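Local coordinates for protein amorpha-4,11-diene synthase (Artemisia annua, PDB 4GAX) that probably cyclises farnesyl diphosphate to a sesquiterpene, as a metal-dependent class I synthase, here in an alpha-bisabolol synthase mutant form, at residues V412-I415 and A419-L422; L80-D85 and H156-L161; D320-Y325 and P347-P352; L250-H255 and V558-I563. One frame throughout, in Å; residues are numbered along the deposited sequence.

The four contacts are spread over an all-helical chain with two family regions. Contact 2 joins helices of the N-terminal one; contacts 1 and 3 lie in the metal-binding one, their centres about 22 Å apart. Contacts 2 and 3 are the most distant pair, with centres about 55 Å apart on opposite sides of the chain's centre. Contact 4 brings the C-terminal tail back to helix 238-269, and contacts 1 and 3 both belong to the chain between its segments; its centre lies about 27 Å from that of contact 2. Segment 320-325 opens at the end of the sequence DDIYD, which matches the DDxxD motif that binds magnesium in class I terpene synthases.

Contact 1. Residues V412-I415 and A419-L422; sequences VAVI and ANLL
Val414 and Ile415 meet Ala419 and Asn420 across a short break between two consecutive helices, 407-416 and 419-429, an interruption consistent with the kinked G1/G2 helix of class I terpene synthases. The close-packed side is made by the Asn420 amide, which leans back over both aliphatic side chains. Its ND2 comes within 3.6 Å of CG1 of Ile415, while its OD1 lies 3.9 Å from CG1 of Val414, so both polar atoms of the amide rest against carbon across this junction. Asn420 reaches them because CG is set beside its own backbone N, chi1 -61°, which turns the amide back toward the preceding helix. The methyl of Ala419 adds to this side, with CB 3.5 Å from the carbonyl O of Val414. Helix 447-461 touches the same residues, Arg450 against Val414 and Leu449 against Asn420.

The backbone connection is much looser. Ala419 N gives a weak bond to Val414 O, 3.4 Å long and bent to 134° at the hydrogen, five residues apart in the chain rather than the four of an alpha-helix. Beyond it the regular pattern gives way, and a water takes over between the end of one helix and the first turn of the next. That water donates to Ile415 O at 2.8 Å and accepts from Leu421 N at 2.9 Å.

Contact 2. Residues L80-D85 and H156-L161; sequences LLKLVD and HVEGLL
With CG of Lys82 anti to the backbone N (chi1 -170°) and its chain curled by bends at chi2 (49°) and chi4 (72°), the lysine meets the carboxylate of Glu158, whose own chain stays extended beyond CG and comes from the opposite direction. The pair bridges helices 77-89 and 157-167 at the surface of the all-helical N-terminal domain of a plant terpene synthase, where the CA atoms of Lys82 and Glu158 stand 11.7 Å apart.

Because of the curl at chi4, the carboxylate meets the lysine flank before its charged tip. The salt bridge from Lys82 NZ to Glu158 OE2 is accordingly long, at 3.9 Å. Each charge has a stronger partner elsewhere: Lys82 NZ pairs with Glu86, one turn further along its own helix, and Glu158 OE2 with Arg119. Asp85, whose OD2 lies 6.8 Å from Glu158 OE2, is itself paired with Arg125; Lys82 and Arg119 probably ease the repulsion between the two carboxylates. The interhelical link is thus a weak electrostatic addition to a wider charge network, and its nearest approach is made by carbon, Lys82 CE lying 3.2 Å from Glu158 OE2.

Contact 3. Residues D320-Y325 and P347-P352; sequences DAYGTY and PEYMKP
Tyr349 lays one face of its ring against the edge of Tyr322, joining the turn that leads into helix 351-370 to the C-terminal end of helix 299-322. From CB, chi1 of 78° places CG between the backbone N and the carbonyl carbon, and the ring is carried toward the 320-325 segment. Along the near side of the ring, CD1 lies 3.7 Å from Tyr322 CE2. The next atom, CE1, makes the closest approach of the two rings, 3.4 Å from Tyr322 CD2, and CZ follows at 3.8 Å from the same CD2. The planes are inclined at 68° with centroids 5.1 Å apart, an offset edge-to-face pair. Met350 CG packs toward the rim of the opposite face, so both faces of the ring have a neighbour. At the tip, OH stands 3.3 Å from Gly323 CA and is hydrogen-bonded to Glu327 OE1, which also bonds to the backbone N of Thr324.

Replacing Tyr349 by a leucine would probably leave Tyr322 without a ring face for its edge and deprive Glu327 of its hydroxyl partner.

Tyr322, which also meets the ring of Tyr277, lies just beyond DDIYD, a sequence that matches the magnesium-binding DDxxD motif. Two chemistries thus meet on one tyrosine: the weakly polar C-H edge of Tyr322 directed at its ring, and a hydroxyl bond that limits how far the ring can move.

Contact 4. Residues L250-H255 and V558-I563; sequences LLQSLH and VYPMSI
Gln252 points its side-chain amide at the backbone of Tyr559 and Pro560, fastening the C-terminal tail along the long helix 238-269 of this all-helical terpene synthase fold. The tail has no regular secondary structure and runs antiparallel to the helix: the backbone of Tyr559 and Pro560 lies against Gln252, Met561 N bonds to Asn249, and Ser562 O bonds to Lys245. Gln252 is extended, with CG anti to the backbone N (chi1 -172°) and the chain straight to CD, so the amide stands well out from the helix surface.

The two ends of that amide do different work. NE2 donates to Tyr559 O at 2.8 Å in a nearly straight bond, 165° at the hydrogen. The acceptor lies close to the plane of the glutamine amide, but the donor sits well above the plane of the Tyr559 carbonyl, 66° out of it. The glutamine therefore approaches from above the peptide plane. NE2 also donates to Leu556 O, at the end of helix 547-557, and with two carbonyls as partners the amide is fixed in this orientation rather than its flipped one. An alanine in place of Gln252 would probably leave the carbonyls of Leu556 and Tyr559 without this shared donor and open a gap beneath the tail.

The oxygen of the Gln252 amide is turned the other way along the tail, where Pro560 presents only carbon and a nitrogen without hydrogen. On this side the packing is close, OE1 lying 3.3 Å from Pro560 CA and 3.6 Å from Pro560 CB.

Contact 1. Residues V412-I415 and A419-L422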
loop_
_atom_site.group_PDB
_atom_site.type_symbol
_atom_site.label_atom_id
_atom_site.label_comp_id
_atom_site.label_asym_id
_atom_site.label_seq_id
_atom_site.Cartn_x
_atom_site.Cartn_y
_atom_site.Cartn_z
ATOM N N VAL A 412 0.908 -10.500 19.694
ATOM C CA VAL A 412 0.905 -11.712 18.879
ATOM C C VAL A 412 0.166 -11.491 17.552
ATOM O O VAL A 412 0.326 -12.263 16.604
ATOM C CB VAL A 412 0.307 -12.915 19.645
ATOM C CG1 VAL A 412 -1.194 -12.997 19.421
ATOM C CG2 VAL A 412 0.977 -14.206 19.214
ATOM N N ALA A 413 -0.619 -10.419 17.485
ATOM C CA ALA A 413 -1.350 -10.074 16.270
ATOM C C ALA A 413 -0.505 -9.250 15.300
ATOM O O ALA A 413 -0.919 -8.999 14.164
ATOM C CB ALA A 413 -2.634 -9.335 16.615
ATOM N N VAL A 414 0.670 -8.812 15.747
ATOM C CA VAL A 414 1.610 -8.163 14.839
ATOM C C VAL A 414 2.125 -9.244 13.905
ATOM O O VAL A 414 2.341 -9.015 12.711
ATOM C CB VAL A 414 2.795 -7.528 15.590
ATOM C CG1 VAL A 414 3.912 -7.156 14.619
ATOM C CG2 VAL A 414 2.337 -6.305 16.365
ATOM N N ILE A 415 2.306 -10.430 14.473
ATOM C CA ILE A 415 2.776 -11.583 13.727
ATOM C C ILE A 415 1.639 -12.242 12.941
ATOM O O ILE A 415 1.705 -12.350 11.719
ATOM C CB ILE A 415 3.439 -12.608 14.665
ATOM C CG1 ILE A 415 4.686 -11.993 15.312
ATOM C CG2 ILE A 415 3.794 -13.879 13.904
ATOM C CD1 ILE A 415 5.178 -12.740 16.537
ATOM N N ALA A 419 2.041 -8.749 9.289
ATOM C CA ALA A 419 2.854 -7.540 9.071
ATOM C C ALA A 419 4.317 -7.899 8.810
ATOM O O ALA A 419 4.919 -7.399 7.857
ATOM C CB ALA A 419 2.743 -6.582 10.256
ATOM N N ASN A 420 4.872 -8.768 9.655
ATOM C CA ASN A 420 6.246 -9.235 9.495
ATOM C C ASN A 420 6.413 -10.087 8.235
ATOM O O ASN A 420 7.396 -9.948 7.491
ATOM C CB ASN A 420 6.690 -10.042 10.723
ATOM C CG ASN A 420 6.666 -9.226 12.009
ATOM O OD1 ASN A 420 6.624 -7.988 11.976
ATOM N ND2 ASN A 420 6.694 -9.919 13.151
ATOM N N LEU A 421 5.448 -10.968 8.000
ATOM C CA LEU A 421 5.547 -11.923 6.895
ATOM C C LEU A 421 5.484 -11.233 5.529
ATOM O O LEU A 421 6.340 -11.466 4.661
ATOM C CB LEU A 421 4.473 -13.008 7.023
ATOM C CG LEU A 421 4.419 -14.043 5.893
ATOM C CD1 LEU A 421 5.762 -14.729 5.745
ATOM C CD2 LEU A 421 3.338 -15.079 6.158
ATOM N N LEU A 422 4.489 -10.366 5.344
ATOM C CA LEU A 422 4.360 -9.622 4.096
ATOM C C LEU A 422 5.585 -8.760 3.828
ATOM O O LEU A 422 6.023 -8.651 2.680
ATOM C CB LEU A 422 3.097 -8.754 4.092
ATOM C CG LEU A 422 1.778 -9.533 4.188
ATOM C CD1 LEU A 422 0.589 -8.584 4.097
ATOM C CD2 LEU A 422 1.695 -10.619 3.115
HETATM O O HOH W 1 4.054 -11.859 10.357
#

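Contact 2. Residues L80-D85 and H156-L161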
loop_
_atom_site.group_PDB
_atom_site.type_symbol
_atom_site.label_atom_id
_atom_site.label_comp_id
_atom_site.label_asym_id
_atom_site.label_seq_id
_atom_site.Cartn_x
_atom_site.Cartn_y
_atom_site.Cartn_z
ATOM N N LEU A 80 9.843 22.983 -11.202
ATOM C CA LEU A 80 10.392 21.630 -11.211
ATOM C C LEU A 80 9.621 20.733 -10.246
ATOM O O LEU A 80 9.286 19.571 -10.567
ATOM C CB LEU A 80 11.886 21.656 -10.861
ATOM C CG LEU A 80 12.602 20.314 -10.598
ATOM C CD1 LEU A 80 12.571 19.372 -11.787
ATOM C CD2 LEU A 80 14.040 20.568 -10.217
ATOM N N LEU A 81 9.319 21.268 -9.066
ATOM C CA LEU A 81 8.561 20.495 -8.084
ATOM C C LEU A 81 7.198 20.152 -8.643
ATOM O O LEU A 81 6.708 19.047 -8.440
ATOM C CB LEU A 81 8.399 21.266 -6.770
ATOM C CG LEU A 81 9.683 21.441 -5.953
ATOM C CD1 LEU A 81 9.361 22.230 -4.691
ATOM C CD2 LEU A 81 10.257 20.074 -5.591
ATOM N N LYS A 82 6.577 21.109 -9.330
ATOM C CA LYS A 82 5.268 20.871 -9.931
ATOM C C LYS A 82 5.331 19.776 -10.994
ATOM O O LYS A 82 4.418 18.940 -11.100
ATOM C CB LYS A 82 4.703 22.165 -10.524
ATOM C CG LYS A 82 3.249 22.064 -10.965
ATOM C CD LYS A 82 2.384 21.447 -9.856
ATOM C CE LYS A 82 0.890 21.703 -10.074
ATOM N NZ LYS A 82 0.307 20.905 -11.193
ATOM N N LEU A 83 6.397 19.786 -11.791
ATOM C CA LEU A 83 6.568 18.777 -12.834
ATOM C C LEU A 83 6.769 17.406 -12.204
ATOM O O LEU A 83 6.204 16.409 -12.675
ATOM C CB LEU A 83 7.794 19.117 -13.679
ATOM C CG LEU A 83 8.124 18.227 -14.879
ATOM C CD1 LEU A 83 6.901 18.043 -15.761
ATOM C CD2 LEU A 83 9.245 18.891 -15.688
ATOM N N VAL A 84 7.578 17.355 -11.142
ATOM C CA VAL A 84 7.820 16.106 -10.421
ATOM C C VAL A 84 6.489 15.582 -9.890
ATOM O O VAL A 84 6.157 14.409 -10.052
ATOM C CB VAL A 84 8.819 16.309 -9.248
ATOM C CG1 VAL A 84 8.838 15.095 -8.329
ATOM C CG2 VAL A 84 10.230 16.604 -9.774
ATOM N N ASP A 85 5.712 16.462 -9.272
ATOM C CA ASP A 85 4.399 16.061 -8.750
ATOM C C ASP A 85 3.492 15.479 -9.846
ATOM O O ASP A 85 2.773 14.500 -9.640
ATOM C CB ASP A 85 3.722 17.280 -8.138
ATOM C CG ASP A 85 2.375 16.970 -7.548
ATOM O OD1 ASP A 85 2.265 15.982 -6.789
ATOM O OD2 ASP A 85 1.421 17.737 -7.815
ATOM N N HIS A 156 -7.584 30.924 -3.307
ATOM C CA HIS A 156 -6.748 30.214 -4.261
ATOM C C HIS A 156 -6.870 28.708 -4.071
ATOM O O HIS A 156 -6.164 28.114 -3.249
ATOM C CB HIS A 156 -5.286 30.628 -4.130
ATOM C CG HIS A 156 -4.378 29.884 -5.056
ATOM N ND1 HIS A 156 -3.120 29.458 -4.689
ATOM C CD2 HIS A 156 -4.555 29.473 -6.335
ATOM C CE1 HIS A 156 -2.558 28.824 -5.701
ATOM N NE2 HIS A 156 -3.407 28.816 -6.712
ATOM N N VAL A 157 -7.752 28.093 -4.851
ATOM C CA VAL A 157 -8.067 26.679 -4.687
ATOM C C VAL A 157 -6.847 25.772 -4.770
ATOM O O VAL A 157 -6.660 24.900 -3.916
ATOM C CB VAL A 157 -9.103 26.206 -5.719
ATOM C CG1 VAL A 157 -9.509 24.764 -5.436
ATOM C CG2 VAL A 157 -10.318 27.116 -5.697
ATOM N N GLU A 158 -6.013 25.966 -5.790
ATOM C CA GLU A 158 -4.864 25.080 -5.970
ATOM C C GLU A 158 -3.920 25.113 -4.761
ATOM O O GLU A 158 -3.380 24.084 -4.360
ATOM C CB GLU A 158 -4.095 25.409 -7.252
ATOM C CG GLU A 158 -3.224 24.251 -7.721
ATOM C CD GLU A 158 -2.221 24.653 -8.789
ATOM O OE1 GLU A 158 -2.258 25.821 -9.238
ATOM O OE2 GLU A 158 -1.392 23.798 -9.173
ATOM N N GLY A 159 -3.733 26.295 -4.183
ATOM C CA GLY A 159 -2.891 26.438 -3.015
ATOM C C GLY A 159 -3.523 25.789 -1.802
ATOM O O GLY A 159 -2.822 25.181 -0.987
ATOM N N LEU A 160 -4.842 25.933 -1.671
ATOM C CA LEU A 160 -5.567 25.375 -0.532
ATOM C C LEU A 160 -5.461 23.868 -0.571
ATOM O O LEU A 160 -5.230 23.215 0.448
ATOM C CB LEU A 160 -7.045 25.749 -0.584
ATOM C CG LEU A 160 -7.509 26.946 0.226
ATOM C CD1 LEU A 160 -9.025 27.109 0.097
ATOM C CD2 LEU A 160 -7.093 26.767 1.667
ATOM N N LEU A 161 -5.656 23.321 -1.767
ATOM C CA LEU A 161 -5.521 21.889 -1.981
ATOM C C LEU A 161 -4.117 21.385 -1.701
ATOM O O LEU A 161 -3.959 20.311 -1.118
ATOM C CB LEU A 161 -5.922 21.523 -3.412
ATOM C CG LEU A 161 -7.320 20.962 -3.622
ATOM C CD1 LEU A 161 -7.517 20.702 -5.111
ATOM C CD2 LEU A 161 -7.490 19.676 -2.807
#

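Contact 3. Residues D320-Y325 and P347-P352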
loop_
_atom_site.group_PDB
_atom_site.type_symbol
_atom_site.label_atom_id
_atom_site.label_comp_id
_atom_site.label_asym_id
_atom_site.label_seq_id
_atom_site.Cartn_x
_atom_site.Cartn_y
_atom_site.Cartn_z
ATOM N N ASP A 320 -8.147 -20.965 11.737
ATOM C CA ASP A 320 -9.270 -20.230 12.307
ATOM C C ASP A 320 -10.371 -21.176 12.756
ATOM O O ASP A 320 -10.575 -21.379 13.951
ATOM C CB ASP A 320 -9.829 -19.207 11.322
ATOM C CG ASP A 320 -10.687 -18.156 12.008
ATOM O OD1 ASP A 320 -11.474 -17.467 11.321
ATOM O OD2 ASP A 320 -10.570 -18.019 13.245
ATOM N N ALA A 321 -11.082 -21.751 11.795
ATOM C CA ALA A 321 -12.144 -22.689 12.116
ATOM C C ALA A 321 -11.648 -24.131 12.019
ATOM O O ALA A 321 -11.409 -24.796 13.028
ATOM C CB ALA A 321 -13.342 -22.471 11.191
ATOM N N TYR A 322 -11.458 -24.568 10.783
ATOM C CA TYR A 322 -11.259 -25.967 10.408
ATOM C C TYR A 322 -10.509 -26.942 11.335
ATOM O O TYR A 322 -11.098 -27.912 11.818
ATOM C CB TYR A 322 -10.668 -26.038 8.996
ATOM C CG TYR A 322 -11.241 -27.186 8.226
ATOM C CD1 TYR A 322 -12.557 -27.150 7.781
ATOM C CD2 TYR A 322 -10.497 -28.323 7.985
ATOM C CE1 TYR A 322 -13.104 -28.207 7.097
ATOM C CE2 TYR A 322 -11.032 -29.387 7.301
ATOM C CZ TYR A 322 -12.334 -29.321 6.858
ATOM O OH TYR A 322 -12.869 -30.380 6.168
ATOM N N GLY A 323 -9.220 -26.712 11.558
ATOM C CA GLY A 323 -8.391 -27.691 12.246
ATOM C C GLY A 323 -8.642 -27.858 13.737
ATOM O O GLY A 323 -8.801 -26.879 14.467
ATOM N N THR A 324 -8.694 -29.110 14.183
ATOM C CA THR A 324 -8.723 -29.419 15.613
ATOM C C THR A 324 -7.345 -29.133 16.202
ATOM O O THR A 324 -6.357 -29.073 15.467
ATOM C CB THR A 324 -9.011 -30.902 15.857
ATOM O OG1 THR A 324 -7.842 -31.660 15.530
ATOM C CG2 THR A 324 -10.168 -31.374 14.996
ATOM N N TYR A 325 -7.273 -28.993 17.521
ATOM C CA TYR A 325 -6.010 -28.698 18.198
ATOM C C TYR A 325 -4.878 -29.676 17.848
ATOM O O TYR A 325 -3.757 -29.253 17.540
ATOM C CB TYR A 325 -6.213 -28.625 19.720
ATOM C CG TYR A 325 -4.930 -28.552 20.522
ATOM C CD1 TYR A 325 -4.264 -27.344 20.711
ATOM C CD2 TYR A 325 -4.387 -29.695 21.096
ATOM C CE1 TYR A 325 -3.088 -27.284 21.448
ATOM C CE2 TYR A 325 -3.218 -29.644 21.830
ATOM C CZ TYR A 325 -2.573 -28.441 22.003
ATOM O OH TYR A 325 -1.409 -28.405 22.736
ATOM N N PRO A 347 -1.876 -34.896 8.780
ATOM C CA PRO A 347 -3.297 -35.194 8.526
ATOM C C PRO A 347 -3.668 -35.089 7.036
ATOM O O PRO A 347 -3.262 -34.128 6.369
ATOM C CB PRO A 347 -4.022 -34.111 9.327
ATOM C CG PRO A 347 -3.104 -33.833 10.463
ATOM C CD PRO A 347 -1.703 -33.970 9.915
ATOM N N GLU A 348 -4.432 -36.063 6.536
ATOM C CA GLU A 348 -4.729 -36.198 5.102
ATOM C C GLU A 348 -5.147 -34.909 4.393
ATOM O O GLU A 348 -4.577 -34.545 3.359
ATOM C CB GLU A 348 -5.795 -37.276 4.875
ATOM C CG GLU A 348 -5.630 -38.051 3.580
ATOM C CD GLU A 348 -4.373 -38.901 3.576
ATOM O OE1 GLU A 348 -3.836 -39.183 2.484
ATOM O OE2 GLU A 348 -3.921 -39.286 4.673
ATOM N N TYR A 349 -6.134 -34.209 4.941
ATOM C CA TYR A 349 -6.617 -32.989 4.294
ATOM C C TYR A 349 -5.582 -31.863 4.227
ATOM O O TYR A 349 -5.748 -30.912 3.456
ATOM C CB TYR A 349 -7.910 -32.491 4.952
ATOM C CG TYR A 349 -7.717 -31.755 6.260
ATOM C CD1 TYR A 349 -7.641 -30.371 6.292
ATOM C CD2 TYR A 349 -7.637 -32.443 7.464
ATOM C CE1 TYR A 349 -7.472 -29.693 7.483
ATOM C CE2 TYR A 349 -7.469 -31.772 8.659
ATOM C CZ TYR A 349 -7.391 -30.396 8.664
ATOM O OH TYR A 349 -7.231 -29.713 9.854
ATOM N N MET A 350 -4.516 -31.960 5.020
ATOM C CA MET A 350 -3.501 -30.905 5.038
ATOM C C MET A 350 -2.380 -31.175 4.037
ATOM O O MET A 350 -1.520 -30.318 3.814
ATOM C CB MET A 350 -2.910 -30.752 6.439
ATOM C CG MET A 350 -3.869 -30.188 7.476
ATOM S SD MET A 350 -3.252 -30.500 9.143
ATOM C CE MET A 350 -4.046 -29.150 10.046
ATOM N N LYS A 351 -2.388 -32.363 3.440
ATOM C CA LYS A 351 -1.338 -32.727 2.489
ATOM C C LYS A 351 -1.237 -31.806 1.260
ATOM O O LYS A 351 -0.136 -31.341 0.934
ATOM C CB LYS A 351 -1.436 -34.200 2.088
ATOM C CG LYS A 351 -1.183 -35.178 3.247
ATOM C CD LYS A 351 -1.086 -36.628 2.763
ATOM C CE LYS A 351 -0.577 -37.541 3.878
ATOM N NZ LYS A 351 -0.190 -38.895 3.374
ATOM N N PRO A 352 -2.373 -31.516 0.583
ATOM C CA PRO A 352 -2.222 -30.680 -0.623
ATOM C C PRO A 352 -1.645 -29.301 -0.330
ATOM O O PRO A 352 -0.902 -28.745 -1.135
ATOM C CB PRO A 352 -3.663 -30.526 -1.139
ATOM C CG PRO A 352 -4.394 -31.739 -0.579
ATOM C CD PRO A 352 -3.765 -31.973 0.774
#

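Contact 4. Residues L250-H255 and V558-I563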
loop_
_atom_site.group_PDB
_atom_site.type_symbol
_atom_site.label_atom_id
_atom_site.label_comp_id
_atom_site.label_asym_id
_atom_site.label_seq_id
_atom_site.Cartn_x
_atom_site.Cartn_y
_atom_site.Cartn_z
ATOM N N LEU A 250 0.429 0.065 -21.252
ATOM C CA LEU A 250 1.513 -0.916 -21.324
ATOM C C LEU A 250 1.692 -1.631 -19.991
ATOM O O LEU A 250 1.811 -2.852 -19.937
ATOM C CB LEU A 250 2.827 -0.237 -21.705
ATOM C CG LEU A 250 2.841 0.408 -23.092
ATOM C CD1 LEU A 250 4.220 1.005 -23.395
ATOM C CD2 LEU A 250 2.422 -0.595 -24.167
ATOM N N LEU A 251 1.723 -0.873 -18.903
ATOM C CA LEU A 251 1.922 -1.489 -17.597
ATOM C C LEU A 251 0.702 -2.316 -17.192
ATOM O O LEU A 251 0.838 -3.395 -16.615
ATOM C CB LEU A 251 2.292 -0.440 -16.542
ATOM C CG LEU A 251 2.688 -0.962 -15.168
ATOM C CD1 LEU A 251 3.836 -1.982 -15.278
ATOM C CD2 LEU A 251 3.089 0.230 -14.289
ATOM N N GLN A 252 -0.493 -1.846 -17.533
ATOM C CA GLN A 252 -1.686 -2.659 -17.313
ATOM C C GLN A 252 -1.593 -4.012 -18.015
ATOM O O GLN A 252 -2.023 -5.033 -17.459
ATOM C CB GLN A 252 -2.944 -1.922 -17.764
ATOM C CG GLN A 252 -4.234 -2.633 -17.376
ATOM C CD GLN A 252 -5.456 -1.919 -17.891
ATOM O OE1 GLN A 252 -5.659 -1.798 -19.112
ATOM N NE2 GLN A 252 -6.293 -1.436 -16.962
ATOM N N SER A 253 -1.041 -4.029 -19.231
ATOM C CA SER A 253 -0.873 -5.299 -19.945
ATOM C C SER A 253 0.049 -6.236 -19.173
ATOM O O SER A 253 -0.191 -7.440 -19.113
ATOM C CB SER A 253 -0.333 -5.083 -21.367
ATOM O OG SER A 253 -1.334 -4.525 -22.187
ATOM N N LEU A 254 1.096 -5.680 -18.573
ATOM C CA LEU A 254 2.034 -6.483 -17.793
ATOM C C LEU A 254 1.327 -7.053 -16.567
ATOM O O LEU A 254 1.471 -8.236 -16.252
ATOM C CB LEU A 254 3.243 -5.640 -17.370
ATOM C CG LEU A 254 4.184 -6.336 -16.383
ATOM C CD1 LEU A 254 4.900 -7.541 -17.023
ATOM C CD2 LEU A 254 5.196 -5.356 -15.814
ATOM N N HIS A 255 0.550 -6.217 -15.882
ATOM C CA HIS A 255 -0.216 -6.674 -14.719
ATOM C C HIS A 255 -1.149 -7.795 -15.124
ATOM O O HIS A 255 -1.307 -8.769 -14.387
ATOM C CB HIS A 255 -1.030 -5.530 -14.105
ATOM C CG HIS A 255 -0.188 -4.433 -13.532
ATOM N ND1 HIS A 255 -0.636 -3.137 -13.400
ATOM C CD2 HIS A 255 1.080 -4.448 -13.049
ATOM C CE1 HIS A 255 0.320 -2.396 -12.862
ATOM N NE2 HIS A 255 1.368 -3.164 -12.637
ATOM N N VAL A 558 -8.957 -3.964 -15.659
ATOM C CA VAL A 558 -9.892 -4.248 -16.746
ATOM C C VAL A 558 -10.006 -3.133 -17.798
ATOM O O VAL A 558 -9.846 -3.379 -18.998
ATOM C CB VAL A 558 -11.272 -4.636 -16.185
ATOM C CG1 VAL A 558 -12.284 -4.836 -17.308
ATOM C CG2 VAL A 558 -11.144 -5.901 -15.337
ATOM N N TYR A 559 -10.249 -1.902 -17.357
ATOM C CA TYR A 559 -10.429 -0.808 -18.311
ATOM C C TYR A 559 -9.087 -0.173 -18.659
ATOM O O TYR A 559 -8.377 0.318 -17.769
ATOM C CB TYR A 559 -11.345 0.278 -17.743
ATOM C CG TYR A 559 -12.716 -0.186 -17.320
ATOM C CD1 TYR A 559 -13.145 -0.030 -16.008
ATOM C CD2 TYR A 559 -13.594 -0.753 -18.236
ATOM C CE1 TYR A 559 -14.408 -0.443 -15.616
ATOM C CE2 TYR A 559 -14.860 -1.172 -17.853
ATOM C CZ TYR A 559 -15.257 -1.012 -16.539
ATOM O OH TYR A 559 -16.510 -1.422 -16.147
ATOM N N PRO A 560 -8.733 -0.180 -19.956
ATOM C CA PRO A 560 -7.546 0.527 -20.453
ATOM C C PRO A 560 -7.847 2.025 -20.597
ATOM O O PRO A 560 -9.026 2.395 -20.619
ATOM C CB PRO A 560 -7.339 -0.089 -21.838
ATOM C CG PRO A 560 -8.716 -0.469 -22.278
ATOM C CD PRO A 560 -9.446 -0.895 -21.032
ATOM N N MET A 561 -6.811 2.861 -20.667
ATOM C CA MET A 561 -6.981 4.291 -20.939
ATOM C C MET A 561 -7.396 4.458 -22.387
ATOM O O MET A 561 -6.976 3.686 -23.248
ATOM C CB MET A 561 -5.675 5.067 -20.747
ATOM C CG MET A 561 -5.199 5.226 -19.328
ATOM S SD MET A 561 -6.378 6.028 -18.233
ATOM C CE MET A 561 -6.913 7.422 -19.220
ATOM N N SER A 562 -8.182 5.485 -22.672
ATOM C CA SER A 562 -8.653 5.671 -24.037
ATOM C C SER A 562 -7.677 6.492 -24.878
ATOM O O SER A 562 -7.207 7.552 -24.452
ATOM C CB SER A 562 -10.045 6.298 -24.054
ATOM O OG SER A 562 -10.775 5.821 -25.170
ATOM N N ILE A 563 -7.395 5.986 -26.078
ATOM C CA ILE A 563 -6.478 6.618 -27.030
ATOM C C ILE A 563 -5.069 6.721 -26.447
ATOM O O ILE A 563 -4.359 7.705 -26.656
ATOM C CB ILE A 563 -6.969 8.017 -27.517
ATOM C CG1 ILE A 563 -8.500 8.078 -27.589
ATOM C CG2 ILE A 563 -6.364 8.357 -28.879
ATOM C CD1 ILE A 563 -9.094 9.323 -26.943
ATOM O OXT ILE A 563 -4.607 5.815 -25.746
#